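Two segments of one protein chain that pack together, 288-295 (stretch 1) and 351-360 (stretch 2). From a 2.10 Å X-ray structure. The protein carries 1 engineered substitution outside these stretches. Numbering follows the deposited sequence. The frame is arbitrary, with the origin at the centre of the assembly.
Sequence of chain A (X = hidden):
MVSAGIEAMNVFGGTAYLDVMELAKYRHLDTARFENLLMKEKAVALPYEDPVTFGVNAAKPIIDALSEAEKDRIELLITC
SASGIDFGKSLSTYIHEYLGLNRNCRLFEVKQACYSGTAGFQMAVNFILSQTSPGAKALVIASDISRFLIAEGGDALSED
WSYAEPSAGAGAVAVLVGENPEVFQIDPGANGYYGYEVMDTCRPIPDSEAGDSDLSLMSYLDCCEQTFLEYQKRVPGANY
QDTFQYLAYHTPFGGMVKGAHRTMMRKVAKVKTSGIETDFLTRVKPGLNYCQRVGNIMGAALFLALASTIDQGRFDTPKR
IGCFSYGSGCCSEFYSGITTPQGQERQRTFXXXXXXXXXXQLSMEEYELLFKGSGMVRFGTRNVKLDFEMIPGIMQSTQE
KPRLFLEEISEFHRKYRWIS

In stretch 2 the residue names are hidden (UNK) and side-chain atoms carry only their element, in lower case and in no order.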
ATOM      1  N   LEU A 288      22.661 -15.182  -3.249  1.00 28.29           N
ATOM      2  CA  LEU A 288      21.745 -16.331  -3.097  1.00 30.76           C
ATOM      3  C   LEU A 288      21.910 -17.087  -1.798  1.00 28.98           C
ATOM      4  O   LEU A 288      21.060 -17.900  -1.455  1.00 28.36           O
ATOM      5  CB  LEU A 288      21.923 -17.344  -4.253  1.00 35.88           C
ATOM      6  CG  LEU A 288      21.327 -17.010  -5.624  1.00 40.38           C
ATOM      7  CD1 LEU A 288      22.007 -15.780  -6.195  1.00 46.17           C
ATOM      8  CD2 LEU A 288      21.532 -18.165  -6.578  1.00 41.49           C
ATOM      9  N   ASN A 289      23.012 -16.853  -1.095  1.00 26.79           N
ATOM     10  CA  ASN A 289      23.295 -17.559   0.136  1.00 25.32           C
ATOM     11  C   ASN A 289      22.138 -17.600   1.142  1.00 26.21           C
ATOM     12  O   ASN A 289      21.680 -18.701   1.520  1.00 26.64           O
ATOM     13  CB  ASN A 289      24.536 -16.972   0.780  1.00 28.83           C
ATOM     14  CG  ASN A 289      25.041 -17.801   1.958  1.00 29.68           C
ATOM     15  OD1 ASN A 289      24.386 -17.963   2.965  1.00 26.90           O
ATOM     16  ND2 ASN A 289      26.233 -18.300   1.817  1.00 35.43           N
ATOM     17  N   TYR A 290      21.611 -16.443   1.563  1.00 25.80           N
ATOM     18  CA  TYR A 290      20.524 -16.464   2.581  1.00 25.78           C
ATOM     19  C   TYR A 290      19.189 -16.929   1.998  1.00 24.00           C
ATOM     20  O   TYR A 290      18.358 -17.570   2.648  1.00 20.32           O
ATOM     21  CB  TYR A 290      20.340 -15.090   3.223  1.00 25.49           C
ATOM     22  CG  TYR A 290      21.515 -14.578   3.947  1.00 28.88           C
ATOM     23  CD1 TYR A 290      22.485 -15.445   4.466  1.00 30.91           C
ATOM     24  CD2 TYR A 290      21.685 -13.222   4.135  1.00 30.23           C
ATOM     25  CE1 TYR A 290      23.579 -14.968   5.138  1.00 33.83           C
ATOM     26  CE2 TYR A 290      22.791 -12.726   4.816  1.00 31.28           C
ATOM     27  CZ  TYR A 290      23.741 -13.591   5.327  1.00 34.26           C
ATOM     28  OH  TYR A 290      24.871 -13.090   5.998  1.00 31.15           O
ATOM     29  N   CYS A 291      18.982 -16.583   0.751  1.00 24.32           N
ATOM     30  CA  CYS A 291      17.772 -16.994   0.079  1.00 24.97           C
ATOM     31  C   CYS A 291      17.613 -18.500   0.118  1.00 24.42           C
ATOM     32  O   CYS A 291      16.528 -18.989   0.348  1.00 23.33           O
ATOM     33  CB  CYS A 291      17.783 -16.460  -1.368  1.00 27.02           C
ATOM     34  SG  CYS A 291      17.681 -14.647  -1.385  1.00 29.96           S
ATOM     35  N   GLN A 292      18.709 -19.220  -0.065  1.00 23.58           N
ATOM     36  CA  GLN A 292      18.689 -20.661   0.009  1.00 27.21           C
ATOM     37  C   GLN A 292      18.356 -21.227   1.372  1.00 26.15           C
ATOM     38  O   GLN A 292      18.121 -22.415   1.465  1.00 26.95           O
ATOM     39  CB  GLN A 292      20.066 -21.220  -0.291  1.00 31.13           C
ATOM     40  CG  GLN A 292      20.545 -20.992  -1.704  1.00 38.71           C
ATOM     41  CD  GLN A 292      21.788 -21.799  -1.948  1.00 44.77           C
ATOM     42  OE1 GLN A 292      21.707 -23.008  -2.165  1.00 52.87           O
ATOM     43  NE2 GLN A 292      22.947 -21.157  -1.846  1.00 44.76           N
ATOM     44  N   ARG A 293      18.396 -20.416   2.421  1.00 23.10           N
ATOM     45  CA  ARG A 293      18.172 -20.910   3.762  1.00 24.25           C
ATOM     46  C   ARG A 293      16.835 -20.499   4.335  1.00 26.21           C
ATOM     47  O   ARG A 293      16.341 -21.099   5.312  1.00 23.07           O
ATOM     48  CB  ARG A 293      19.327 -20.486   4.660  1.00 24.16           C
ATOM     49  CG  ARG A 293      20.695 -20.952   4.192  1.00 25.21           C
ATOM     50  CD  ARG A 293      21.833 -20.517   5.143  1.00 25.80           C
ATOM     51  NE  ARG A 293      21.587 -21.124   6.437  1.00 24.84           N
ATOM     52  CZ  ARG A 293      22.238 -20.873   7.544  1.00 23.66           C
ATOM     53  NH1 ARG A 293      23.197 -19.962   7.592  1.00 23.18           N
ATOM     54  NH2 ARG A 293      21.854 -21.511   8.633  1.00 25.82           N
ATOM     55  N   VAL A 294      16.205 -19.529   3.678  1.00 26.54           N
ATOM     56  CA  VAL A 294      14.866 -19.066   4.094  1.00 26.49           C
ATOM     57  C   VAL A 294      13.688 -19.456   3.179  1.00 23.56           C
ATOM     58  O   VAL A 294      12.556 -19.717   3.621  1.00 22.77           O
ATOM     59  CB  VAL A 294      14.931 -17.531   4.287  1.00 27.41           C
ATOM     60  CG1 VAL A 294      13.725 -17.043   5.059  1.00 29.82           C
ATOM     61  CG2 VAL A 294      16.164 -17.193   5.111  1.00 30.84           C
ATOM     62  N   GLY A 295      13.953 -19.520   1.892  1.00 23.32           N
ATOM     63  CA  GLY A 295      12.889 -19.768   0.936  1.00 26.05           C
ATOM     64  C   GLY A 295      12.487 -18.496   0.213  1.00 23.81           C
ATOM     65  O   GLY A 295      13.150 -17.498   0.325  1.00 25.83           O
ATOM     66  N   UNK A 351      24.669  -9.786  12.592  1.00 30.12           N
ATOM     67  CA  UNK A 351      24.831 -11.232  12.709  1.00 26.37           C
ATOM     68  C   UNK A 351      23.717 -12.017  12.048  1.00 24.94           C
ATOM     69  O   UNK A 351      23.245 -13.035  12.561  1.00 24.02           O
ATOM     70  N   UNK A 352      23.336 -11.612  10.843  1.00 27.36           N
ATOM     71  CA  UNK A 352      22.228 -12.341  10.155  1.00 28.16           C
ATOM     72  C   UNK A 352      22.493 -13.843  10.038  1.00 25.12           C
ATOM     73  O   UNK A 352      21.627 -14.654  10.388  1.00 25.42           O
ATOM     74  c   UNK A 352      21.013 -12.640   7.964  1.00 23.92           C
ATOM     75  c   UNK A 352      21.160 -10.386   8.954  1.00 27.26           C
ATOM     76  c   UNK A 352      21.428  -9.405   7.818  1.00 28.99           C
ATOM     77  c   UNK A 352      21.888 -11.719   8.768  1.00 26.66           C
ATOM     78  N   UNK A 353      23.669 -14.212   9.552  1.00 28.27           N
ATOM     79  CA  UNK A 353      24.069 -15.640   9.416  1.00 28.71           C
ATOM     80  C   UNK A 353      23.919 -16.373  10.723  1.00 27.91           C
ATOM     81  O   UNK A 353      23.280 -17.438  10.830  1.00 21.20           O
ATOM     82  o   UNK A 353      26.820 -18.057   6.645  1.00 44.88           O
ATOM     83  c   UNK A 353      26.922 -16.942   7.179  1.00 38.85           C
ATOM     84  c   UNK A 353      25.533 -15.752   8.944  1.00 32.55           C
ATOM     85  o   UNK A 353      28.011 -16.427   7.422  1.00 48.30           O
ATOM     86  c   UNK A 353      25.668 -16.170   7.501  1.00 40.25           C
ATOM     87  N   UNK A 354      24.497 -15.763  11.754  1.00 31.43           N
ATOM     88  CA  UNK A 354      24.425 -16.345  13.115  1.00 35.28           C
ATOM     89  C   UNK A 354      22.951 -16.549  13.512  1.00 31.80           C
ATOM     90  O   UNK A 354      22.513 -17.612  13.998  1.00 30.99           O
ATOM     91  c   UNK A 354      25.522 -15.855  15.437  1.00 48.80           C
ATOM     92  c   UNK A 354      25.745 -14.594  17.631  1.00 56.67           C
ATOM     93  c   UNK A 354      26.208 -14.699  16.188  1.00 50.19           C
ATOM     94  n   UNK A 354      24.278 -14.355  17.821  1.00 60.66           N
ATOM     95  c   UNK A 354      25.167 -15.391  14.045  1.00 39.61           C
ATOM     96  N   UNK A 355      22.119 -15.563  13.253  1.00 28.95           N
ATOM     97  CA  UNK A 355      20.720 -15.804  13.554  1.00 27.59           C
ATOM     98  C   UNK A 355      20.120 -17.011  12.797  1.00 26.65           C
ATOM     99  O   UNK A 355      19.380 -17.835  13.355  1.00 22.06           O
ATOM    100  c   UNK A 355      19.899 -14.536  13.293  1.00 30.65           C
ATOM    101  c   UNK A 355      17.533 -15.490  13.676  1.00 31.68           C
ATOM    102  c   UNK A 355      16.660 -14.950  11.736  1.00 31.43           C
ATOM    103  c   UNK A 355      18.479 -14.835  12.971  1.00 32.90           C
ATOM    104  n   UNK A 355      17.908 -14.517  11.755  1.00 36.63           N
ATOM    105  n   UNK A 355      16.415 -15.560  12.879  1.00 34.51           N
ATOM    106  N   UNK A 356      20.407 -17.115  11.495  1.00 25.45           N
ATOM    107  CA  UNK A 356      19.878 -18.223  10.718  1.00 23.53           C
ATOM    108  C   UNK A 356      20.407 -19.583  11.248  1.00 27.14           C
ATOM    109  O   UNK A 356      19.661 -20.597  11.308  1.00 22.27           O
ATOM    110  c   UNK A 356      18.176 -16.948   8.426  1.00 19.16           C
ATOM    111  c   UNK A 356      20.252 -16.716   7.129  1.00 21.51           C
ATOM    112  c   UNK A 356      19.663 -16.847   8.513  1.00 21.49           C
ATOM    113  c   UNK A 356      20.258 -18.066   9.254  1.00 22.37           C
ATOM    114  N   UNK A 357      21.687 -19.608  11.635  1.00 25.94           N
ATOM    115  CA  UNK A 357      22.206 -20.821  12.297  1.00 29.14           C
ATOM    116  C   UNK A 357      21.436 -21.253  13.579  1.00 29.37           C
ATOM    117  O   UNK A 357      21.509 -22.419  13.931  1.00 29.21           O
ATOM    118  c   UNK A 357      24.568 -20.367  11.493  1.00 30.27           C
ATOM    119  o   UNK A 357      25.604 -19.723  11.740  1.00 23.12           O
ATOM    120  o   UNK A 357      24.235 -20.729  10.333  1.00 33.87           O
ATOM    121  c   UNK A 357      23.684 -20.691  12.666  1.00 28.29           C
ATOM    122  N   UNK A 358      20.716 -20.351  14.274  1.00 30.25           N
ATOM    123  CA  UNK A 358      20.098 -20.726  15.572  1.00 31.63           C
ATOM    124  C   UNK A 358      18.661 -21.108  15.511  1.00 32.99           C
ATOM    125  O   UNK A 358      18.032 -21.255  16.556  1.00 38.25           O
ATOM    126  c   UNK A 358      22.270 -18.477  17.678  1.00 46.93           C
ATOM    127  c   UNK A 358      24.653 -17.989  18.178  1.00 69.99           C
ATOM    128  n   UNK A 358      23.695 -18.388  17.342  1.00 54.17           N
ATOM    129  c   UNK A 358      21.431 -18.718  16.428  1.00 39.88           C
ATOM    130  n   UNK A 358      25.916 -17.960  17.769  1.00 74.57           N
ATOM    131  n   UNK A 358      24.372 -17.609  19.418  1.00 76.84           N
ATOM    132  c   UNK A 358      20.247 -19.643  16.646  1.00 35.44           C
ATOM    133  N   UNK A 359      18.104 -21.294  14.322  1.00 29.67           N
ATOM    134  CA  UNK A 359      16.695 -21.656  14.251  1.00 29.44           C
ATOM    135  C   UNK A 359      16.527 -23.115  14.564  1.00 29.39           C
ATOM    136  O   UNK A 359      17.454 -23.916  14.367  1.00 28.20           O
ATOM    137  n   UNK A 359      15.710 -20.093   8.119  1.00 23.59           N
ATOM    138  c   UNK A 359      15.858 -19.754  10.953  1.00 24.42           C
ATOM    139  c   UNK A 359      16.105 -21.360  12.858  1.00 28.08           C
ATOM    140  n   UNK A 359      16.877 -20.394  10.102  1.00 23.62           N
ATOM    141  n   UNK A 359      17.784 -21.195   8.113  1.00 20.95           N
ATOM    142  c   UNK A 359      16.786 -20.564   8.784  1.00 23.53           C
ATOM    143  c   UNK A 359      16.205 -19.915  12.425  1.00 26.30           C
ATOM    144  N   UNK A 360      15.327 -23.457  15.023  1.00 33.18           N
ATOM    145  CA  UNK A 360      14.978 -24.816  15.388  1.00 35.23           C
ATOM    146  C   UNK A 360      14.568 -25.625  14.191  1.00 39.29           C
ATOM    147  O   UNK A 360      13.666 -25.232  13.437  1.00 37.60           O
ATOM    148  c   UNK A 360      13.359 -26.094  16.912  1.00 41.24           C
ATOM    149  c   UNK A 360      12.475 -28.479  18.015  1.00 47.97           C
ATOM    150  o   UNK A 360      12.023 -29.673  18.553  1.00 50.63           O
ATOM    151  c   UNK A 360      11.933 -28.014  16.834  1.00 48.24           C
ATOM    152  c   UNK A 360      12.375 -26.834  16.298  1.00 41.37           C
ATOM    153  c   UNK A 360      13.804 -24.771  16.344  1.00 37.68           C
ATOM    154  c   UNK A 360      13.446 -27.749  18.663  1.00 47.18           C
ATOM    155  c   UNK A 360      13.878 -26.560  18.113  1.00 46.87           C
TER
HETATM  156  O   HOH W   1      19.771 -22.754   9.243  1.00 26.57           O

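Position 351 has no side-chain atoms, and its phi of 60° suits a residue without a CB; it sits at the N-cap of the helix that follows and touches nothing on stretch 1. It is Gly-351.

Position 352 carries four carbons, forked at the first, with one arm two carbons long. The short arm lies over one face of the Tyr-290 ring. Beta branching with a longer arm means Ile-352. Ile-352 CG2 is 4.0 Å from the centroid of the Tyr-290 ring, a CH-pi contact, and 3.6 Å from Tyr-290 CE2.

Position 353 has three carbons, the third bearing two oxygens, and a side-chain carbon meets the edge of the same ring. It is Glu-353, with CG 3.4 Å from Tyr-290 CE1. The carboxylate stays beyond salt-bridge range, with Glu-353 OE2 4.2 Å from Arg-293 NH1.

Position 354 shows four carbons in a row ending in nitrogen, its CA-to-CB bond pointing away from stretch 1; it is Lys-354. Position 355, one carbon and then a five-membered ring with two nitrogens, is His-355, also without contact.

At position 356 four carbons fork at the second, and the CA-to-CB bond points toward stretch 1. The two arm ends rest against Tyr-290 and Val-294, while the CB covers one face of the Arg-293 guanidinium. This is Leu-356, its CD1 lying 3.7 Å from Tyr-290 CD1 and its CD2 3.9 Å from Val-294 CG2.

Position 357 has two carbons, the second with two oxygens, and one oxygen lies at the guanidinium edge, within reach of both end nitrogens of Arg-293. It is Asp-357, whose OD1 accepts from both Arg-293 NH1 and Arg-293 NH2, each at 3.0 Å, forming a salt bridge.

Position 358 has three carbons, a nitrogen, and a carbon with two more nitrogens. It is Arg-358, the first residue to leave helical angles, and its CA-to-CB bond points away.

Position 359 has the same atoms, but its CA-to-CB bond points toward stretch 1, and its two end nitrogens meet the carbonyl O of Arg-293. It is Arg-359: NH1 and NH2 donate to Arg-293 O at 3.0 and 3.2 Å, while NE donates to Leu-356 O at 3.0 Å.

Position 360, one carbon and a six-carbon ring bearing an oxygen, is Tyr-360, out of reach.

The contact pairs an apolar patch with a polar clasp. Ile-352 and Leu-356, one helical turn apart, pack on Tyr-290, and Leu-356 extends the patch to Val-294. Beside it, Arg-293 offers its guanidinium to Asp-357 and its carbonyl to Arg-359. Arg-293 NH2 and Arg-359 NH2 lie 4.1 Å apart; water 1 accepts from both and donates to Leu-356 O, giving the like charges a shared acceptor.

Stretch 2, residues 351-360: GIEKHLDRRY
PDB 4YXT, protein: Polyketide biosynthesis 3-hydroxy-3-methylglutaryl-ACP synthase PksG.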